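Local structure of XRE family transcriptional regulator (Enterobacter cloacae subsp. cloacae, 6B8W) at residues 9-12 and 17-20; 67-70 and 74-77. The protein probably acts as a DNA-binding transcription factor, of which this chain is the C-terminal cupin domain, a fold that carries a manganese-binding site in this protein. All coordinates share one frame; numbering follows the deposited sequence.

Interaction 1. Residues 9-12 and 17-20; sequences FPWD and FDHF
Asp12 and Phe17 face each other as an antiparallel hydrogen-bonded pair. Asp12 N donates to Phe17 O at 3.1 Å, and Phe17 N returns a bond to Asp12 O at 3.2 Å; both bonds are somewhat bent. Beside this pair the Trp11 indole approaches the start of the strand obliquely, its CZ3 lying 3.7 Å from Phe17 N. The Trp11 and Asp18 side chains cross at about a right angle, the carboxylate plane turned 67° from the indole; Asp18 OD1 meets the indole at its edge, in plane, and comes 3.5 Å from Trp11 CA.

Away from the bridge the two backbones are joined through water. One water donates to Pro10 O at 2.9 Å and to Phe17 O at 2.8 Å, giving the latter carbonyl a second donor besides Asp12 N. Another accepts from His19 N and lies 2.7 Å from both Phe9 O and Asp18 OD1. The arrangement is thus a single bridge that closes the turn of residues 13-16, within the loop between strands 3-7 and 17-24 of the cupin jelly-roll barrel, beyond which two waters join the backbones. At the far end Phe9 and His19 run side by side, with His19 ND1 3.9 Å from Phe9 CD2 at the edge of the phenyl ring. The ring planes are inclined at 49°, and the buried ND1 has no polar partner in the model.

With CG turned away from the backbone N (chi1 -167°), the Asp12 carboxylate is carried out to two partners: OD1 accepts from Leu15 N within the loop, while OD2 forms a salt bridge with Arg68 of the second subunit. His42 of that subunit meets Phe9 and Phe17 edge-to-face. Within the chain, Tyr93 holds Asp18 OD2 through its hydroxyl and sets its ring against Trp11.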
ATOM      1  N   PHE A   9      -2.158   6.777  -6.735  1.00 33.46           N
ATOM      2  CA  PHE A   9      -2.081   6.533  -8.145  1.00 32.77           C
ATOM      3  C   PHE A   9      -3.430   6.937  -8.679  1.00 32.77           C
ATOM      4  O   PHE A   9      -4.405   6.917  -7.928  1.00 31.31           O
ATOM      5  CB  PHE A   9      -1.839   5.053  -8.403  1.00 31.81           C
ATOM      6  CG  PHE A   9      -0.542   4.557  -7.859  1.00 31.99           C
ATOM      7  CD1 PHE A   9       0.639   4.757  -8.568  1.00 33.55           C
ATOM      8  CD2 PHE A   9      -0.484   3.894  -6.634  1.00 31.08           C
ATOM      9  CE1 PHE A   9       1.853   4.316  -8.062  1.00 32.85           C
ATOM     10  CE2 PHE A   9       0.731   3.443  -6.125  1.00 31.23           C
ATOM     11  CZ  PHE A   9       1.893   3.655  -6.840  1.00 32.21           C
ATOM     12  N   PRO A  10      -3.494   7.345  -9.950  1.00 34.90           N
ATOM     13  CA  PRO A  10      -4.825   7.652 -10.458  1.00 36.17           C
ATOM     14  C   PRO A  10      -5.616   6.343 -10.606  1.00 36.02           C
ATOM     15  O   PRO A  10      -5.046   5.238 -10.514  1.00 34.11           O
ATOM     16  CB  PRO A  10      -4.563   8.286 -11.831  1.00 37.98           C
ATOM     17  CG  PRO A  10      -3.155   7.912 -12.195  1.00 38.49           C
ATOM     18  CD  PRO A  10      -2.424   7.684 -10.904  1.00 36.51           C
ATOM     19  N   TRP A  11      -6.924   6.494 -10.737  1.00 35.87           N
ATOM     20  CA  TRP A  11      -7.824   5.389 -10.987  1.00 37.42           C
ATOM     21  C   TRP A  11      -7.216   4.466 -12.052  1.00 36.08           C
ATOM     22  O   TRP A  11      -6.748   4.935 -13.073  1.00 36.26           O
ATOM     23  CB  TRP A  11      -9.167   5.964 -11.436  1.00 39.76           C
ATOM     24  CG  TRP A  11      -9.946   5.071 -12.291  1.00 43.44           C
ATOM     25  CD1 TRP A  11     -10.139   5.181 -13.643  1.00 45.00           C
ATOM     26  CD2 TRP A  11     -10.616   3.898 -11.881  1.00 43.49           C
ATOM     27  NE1 TRP A  11     -10.912   4.149 -14.088  1.00 46.98           N
ATOM     28  CE2 TRP A  11     -11.219   3.342 -13.022  1.00 45.89           C
ATOM     29  CE3 TRP A  11     -10.772   3.260 -10.660  1.00 43.42           C
ATOM     30  CZ2 TRP A  11     -11.981   2.187 -12.969  1.00 48.63           C
ATOM     31  CZ3 TRP A  11     -11.522   2.105 -10.611  1.00 46.76           C
ATOM     32  CH2 TRP A  11     -12.113   1.579 -11.754  1.00 48.41           C
ATOM     33  N   ASP A  12      -7.224   3.165 -11.784  1.00 35.04           N
ATOM     34  CA  ASP A  12      -6.619   2.170 -12.653  1.00 35.92           C
ATOM     35  C   ASP A  12      -7.732   1.374 -13.336  1.00 36.33           C
ATOM     36  O   ASP A  12      -8.290   0.461 -12.737  1.00 35.34           O
ATOM     37  CB  ASP A  12      -5.734   1.259 -11.793  1.00 34.94           C
ATOM     38  CG  ASP A  12      -4.804   0.385 -12.607  1.00 35.62           C
ATOM     39  OD1 ASP A  12      -5.201  -0.098 -13.690  1.00 35.40           O
ATOM     40  OD2 ASP A  12      -3.672   0.151 -12.121  1.00 35.18           O
ATOM     41  N   PHE A  17      -9.038  -0.552  -9.771  1.00 29.69           N
ATOM     42  CA  PHE A  17      -8.357  -0.409  -8.490  1.00 30.01           C
ATOM     43  C   PHE A  17      -8.016   1.041  -8.146  1.00 29.41           C
ATOM     44  O   PHE A  17      -7.542   1.789  -8.992  1.00 28.84           O
ATOM     45  CB  PHE A  17      -7.083  -1.279  -8.589  1.00 31.48           C
ATOM     46  CG  PHE A  17      -6.061  -1.050  -7.505  1.00 31.91           C
ATOM     47  CD1 PHE A  17      -6.303  -1.454  -6.204  1.00 33.42           C
ATOM     48  CD2 PHE A  17      -4.803  -0.507  -7.813  1.00 32.87           C
ATOM     49  CE1 PHE A  17      -5.343  -1.270  -5.207  1.00 33.82           C
ATOM     50  CE2 PHE A  17      -3.841  -0.335  -6.822  1.00 32.82           C
ATOM     51  CZ  PHE A  17      -4.108  -0.718  -5.520  1.00 33.13           C
ATOM     52  N   ASP A  18      -8.337   1.426  -6.911  1.00 28.84           N
ATOM     53  CA  ASP A  18      -7.991   2.723  -6.354  1.00 28.90           C
ATOM     54  C   ASP A  18      -7.079   2.474  -5.166  1.00 27.27           C
ATOM     55  O   ASP A  18      -7.156   1.447  -4.504  1.00 27.50           O
ATOM     56  CB  ASP A  18      -9.237   3.514  -5.911  1.00 30.51           C
ATOM     57  CG  ASP A  18      -9.715   4.515  -6.943  1.00 32.04           C
ATOM     58  OD1 ASP A  18      -8.882   5.070  -7.697  1.00 33.77           O
ATOM     59  OD2 ASP A  18     -10.937   4.802  -6.952  1.00 35.03           O
ATOM     60  N   HIS A  19      -6.226   3.439  -4.891  1.00 27.49           N
ATOM     61  CA  HIS A  19      -5.244   3.337  -3.822  1.00 27.15           C
ATOM     62  C   HIS A  19      -5.149   4.756  -3.235  1.00 28.02           C
ATOM     63  O   HIS A  19      -4.639   5.677  -3.885  1.00 30.05           O
ATOM     64  CB  HIS A  19      -3.918   2.920  -4.438  1.00 27.69           C
ATOM     65  CG  HIS A  19      -2.881   2.517  -3.451  1.00 29.07           C
ATOM     66  ND1 HIS A  19      -1.844   1.675  -3.777  1.00 30.76           N
ATOM     67  CD2 HIS A  19      -2.752   2.776  -2.130  1.00 31.31           C
ATOM     68  CE1 HIS A  19      -1.096   1.467  -2.705  1.00 32.02           C
ATOM     69  NE2 HIS A  19      -1.618   2.133  -1.696  1.00 30.88           N
ATOM     70  N   PHE A  20      -5.663   4.920  -2.027  1.00 28.77           N
ATOM     71  CA  PHE A  20      -5.704   6.195  -1.375  1.00 29.01           C
ATOM     72  C   PHE A  20      -4.781   6.240  -0.188  1.00 28.04           C
ATOM     73  O   PHE A  20      -4.599   5.246   0.506  1.00 26.34           O
ATOM     74  CB  PHE A  20      -7.133   6.461  -0.862  1.00 30.40           C
ATOM     75  CG  PHE A  20      -8.165   6.469  -1.937  1.00 32.24           C
ATOM     76  CD1 PHE A  20      -8.253   7.550  -2.816  1.00 34.96           C
ATOM     77  CD2 PHE A  20      -9.062   5.419  -2.073  1.00 33.11           C
ATOM     78  CE1 PHE A  20      -9.210   7.568  -3.823  1.00 36.14           C
ATOM     79  CE2 PHE A  20     -10.024   5.433  -3.069  1.00 34.65           C
ATOM     80  CZ  PHE A  20     -10.098   6.511  -3.948  1.00 34.93           C
TER
HETATM   81  O   HOH W   1      -6.629   6.013  -6.638  1.00 41.49           O
HETATM   82  O   HOH W   2      -4.945   2.929  -8.748  1.00 29.91           O

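Interaction 2. Residues 67-70 and 74-77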
ATOM      1  N   VAL A  67      -6.111  -5.058   7.304  1.00 28.02           N
ATOM      2  CA  VAL A  67      -7.318  -5.848   7.308  1.00 28.08           C
ATOM      3  C   VAL A  67      -7.957  -5.754   5.938  1.00 27.63           C
ATOM      4  O   VAL A  67      -7.945  -4.685   5.310  1.00 27.09           O
ATOM      5  CB  VAL A  67      -8.292  -5.395   8.428  1.00 28.75           C
ATOM      6  CG1 VAL A  67      -8.623  -3.910   8.328  1.00 27.94           C
ATOM      7  CG2 VAL A  67      -9.571  -6.231   8.414  1.00 29.48           C
ATOM      8  N   ARG A  68      -8.480  -6.885   5.472  1.00 27.89           N
ATOM      9  CA  ARG A  68      -9.176  -6.990   4.198  1.00 27.22           C
ATOM     10  C   ARG A  68     -10.632  -7.241   4.523  1.00 27.06           C
ATOM     11  O   ARG A  68     -10.942  -8.134   5.311  1.00 25.76           O
ATOM     12  CB  ARG A  68      -8.638  -8.175   3.423  1.00 28.69           C
ATOM     13  CG  ARG A  68      -9.225  -8.391   2.042  1.00 28.62           C
ATOM     14  CD  ARG A  68      -8.740  -9.737   1.554  1.00 30.43           C
ATOM     15  NE  ARG A  68      -9.081 -10.080   0.181  1.00 31.20           N
ATOM     16  CZ  ARG A  68     -10.264 -10.536  -0.226  1.00 33.26           C
ATOM     17  NH1 ARG A  68     -11.293 -10.631   0.618  1.00 32.64           N
ATOM     18  NH2 ARG A  68     -10.431 -10.864  -1.505  1.00 33.07           N
ATOM     19  N   PHE A  69     -11.540  -6.495   3.891  1.00 26.36           N
ATOM     20  CA  PHE A  69     -12.947  -6.652   4.205  1.00 25.88           C
ATOM     21  C   PHE A  69     -13.864  -6.164   3.097  1.00 25.69           C
ATOM     22  O   PHE A  69     -13.420  -5.559   2.107  1.00 25.49           O
ATOM     23  CB  PHE A  69     -13.251  -5.911   5.507  1.00 26.20           C
ATOM     24  CG  PHE A  69     -12.933  -4.440   5.444  1.00 25.23           C
ATOM     25  CD1 PHE A  69     -11.651  -3.976   5.707  1.00 25.17           C
ATOM     26  CD2 PHE A  69     -13.909  -3.526   5.087  1.00 25.70           C
ATOM     27  CE1 PHE A  69     -11.355  -2.620   5.624  1.00 24.90           C
ATOM     28  CE2 PHE A  69     -13.630  -2.169   5.014  1.00 25.06           C
ATOM     29  CZ  PHE A  69     -12.355  -1.710   5.282  1.00 25.00           C
ATOM     30  N   ALA A  70     -15.154  -6.461   3.279  1.00 25.59           N
ATOM     31  CA  ALA A  70     -16.201  -6.086   2.351  1.00 26.17           C
ATOM     32  C   ALA A  70     -16.442  -4.588   2.469  1.00 25.75           C
ATOM     33  O   ALA A  70     -16.978  -4.122   3.473  1.00 26.19           O
ATOM     34  CB  ALA A  70     -17.478  -6.864   2.655  1.00 27.17           C
ATOM     35  N   PRO A  74     -21.183  -1.208   6.113  1.00 29.30           N
ATOM     36  CA  PRO A  74     -20.805  -0.026   6.917  1.00 28.33           C
ATOM     37  C   PRO A  74     -19.552  -0.268   7.752  1.00 27.31           C
ATOM     38  O   PRO A  74     -19.381  -1.341   8.338  1.00 27.13           O
ATOM     39  CB  PRO A  74     -22.020   0.202   7.826  1.00 29.48           C
ATOM     40  CG  PRO A  74     -23.162  -0.453   7.122  1.00 31.21           C
ATOM     41  CD  PRO A  74     -22.597  -1.596   6.322  1.00 30.11           C
ATOM     42  N   HIS A  75     -18.641   0.686   7.721  1.00 25.82           N
ATOM     43  CA  HIS A  75     -17.412   0.597   8.507  1.00 25.31           C
ATOM     44  C   HIS A  75     -16.982   1.998   8.837  1.00 24.68           C
ATOM     45  O   HIS A  75     -17.517   2.951   8.261  1.00 24.47           O
ATOM     46  CB  HIS A  75     -16.311  -0.197   7.791  1.00 24.92           C
ATOM     47  CG  HIS A  75     -15.949   0.300   6.428  1.00 24.28           C
ATOM     48  ND1 HIS A  75     -16.702   0.016   5.306  1.00 24.79           N
ATOM     49  CD2 HIS A  75     -14.860   0.978   5.986  1.00 24.09           C
ATOM     50  CE1 HIS A  75     -16.109   0.538   4.241  1.00 24.68           C
ATOM     51  NE2 HIS A  75     -14.995   1.129   4.629  1.00 23.70           N
ATOM     52  N   ALA A  76     -16.032   2.114   9.758  1.00 23.45           N
ATOM     53  CA  ALA A  76     -15.609   3.405  10.228  1.00 23.49           C
ATOM     54  C   ALA A  76     -14.141   3.419  10.555  1.00 23.31           C
ATOM     55  O   ALA A  76     -13.539   2.384  10.807  1.00 23.36           O
ATOM     56  CB  ALA A  76     -16.431   3.806  11.439  1.00 24.51           C
ATOM     57  N   TYR A  77     -13.579   4.617  10.543  1.00 23.76           N
ATOM     58  CA  TYR A  77     -12.181   4.822  10.790  1.00 25.07           C
ATOM     59  C   TYR A  77     -12.104   5.842  11.908  1.00 24.40           C
ATOM     60  O   TYR A  77     -12.753   6.866  11.830  1.00 25.38           O
ATOM     61  CB  TYR A  77     -11.503   5.406   9.535  1.00 25.86           C
ATOM     62  CG  TYR A  77     -11.828   4.713   8.216  1.00 27.00           C
ATOM     63  CD1 TYR A  77     -12.985   5.014   7.523  1.00 28.64           C
ATOM     64  CD2 TYR A  77     -10.941   3.826   7.629  1.00 28.44           C
ATOM     65  CE1 TYR A  77     -13.283   4.412   6.307  1.00 29.89           C
ATOM     66  CE2 TYR A  77     -11.222   3.225   6.399  1.00 28.23           C
ATOM     67  CZ  TYR A  77     -12.396   3.518   5.748  1.00 28.77           C
ATOM     68  OH  TYR A  77     -12.709   2.940   4.521  1.00 30.04           O
TER
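The imidazole of His75 receives the edge of the Phe69 ring on one face: Phe69 CE2 lies 3.4 Å above the imidazole plane, over its centre, and 3.5 Å from His75 CD2. With ring centroids 4.8 Å apart and planes at 70°, this is a T-shaped (edge-to-face) pair. At the imidazole edge, in plane, sits Tyr77 OH, to which His75 NE2 makes a weak hydrogen bond of 2.9 Å with an N-H...O angle of only 130°.

Phe69 and His75 each place CG between the backbone N and the carbonyl carbon. This shared torsion turns both rings inward from their strands to meet, the two side chains crossing at about a right angle. The imidazole is also held at ND1, by a bond with Lys73 O that helps fix its rotation, and Phe69 is backed by packing on Met52, Ile54 and Val43.

Glu41 bonds to Tyr77 OH through OE2 and weakly to His75 NE2 through OE1, and with His75 and Tyr77 it binds manganese in a structure of this protein, though this chain holds no metal. The arrangement, with strand 66-70 of one sheet facing strand 75-78 of the other, is that of a cupin jelly-roll barrel with a metal site inside it, between its two facing sheets.

Overall arrangement
Interactions 1 and 2 lie in series along the chain, with centres about 18 Å apart and nearest atoms about 8 Å apart, so they do not touch. They share the five-stranded sheet: strand 17-24 lies toward one side of it, whereas strand 66-70 is its outermost strand on the other. Interaction 2 contains two manganese-binding residues, His75 and Tyr77; interaction 1 is more remote, the Asp18 side chain being about 9 Å from that of Glu41. The dimer joins them directly: the intersubunit salt bridge from Asp12 ends on the 67-70 segment of the second subunit, so interaction 1 of one chain abuts interaction 2 of the other.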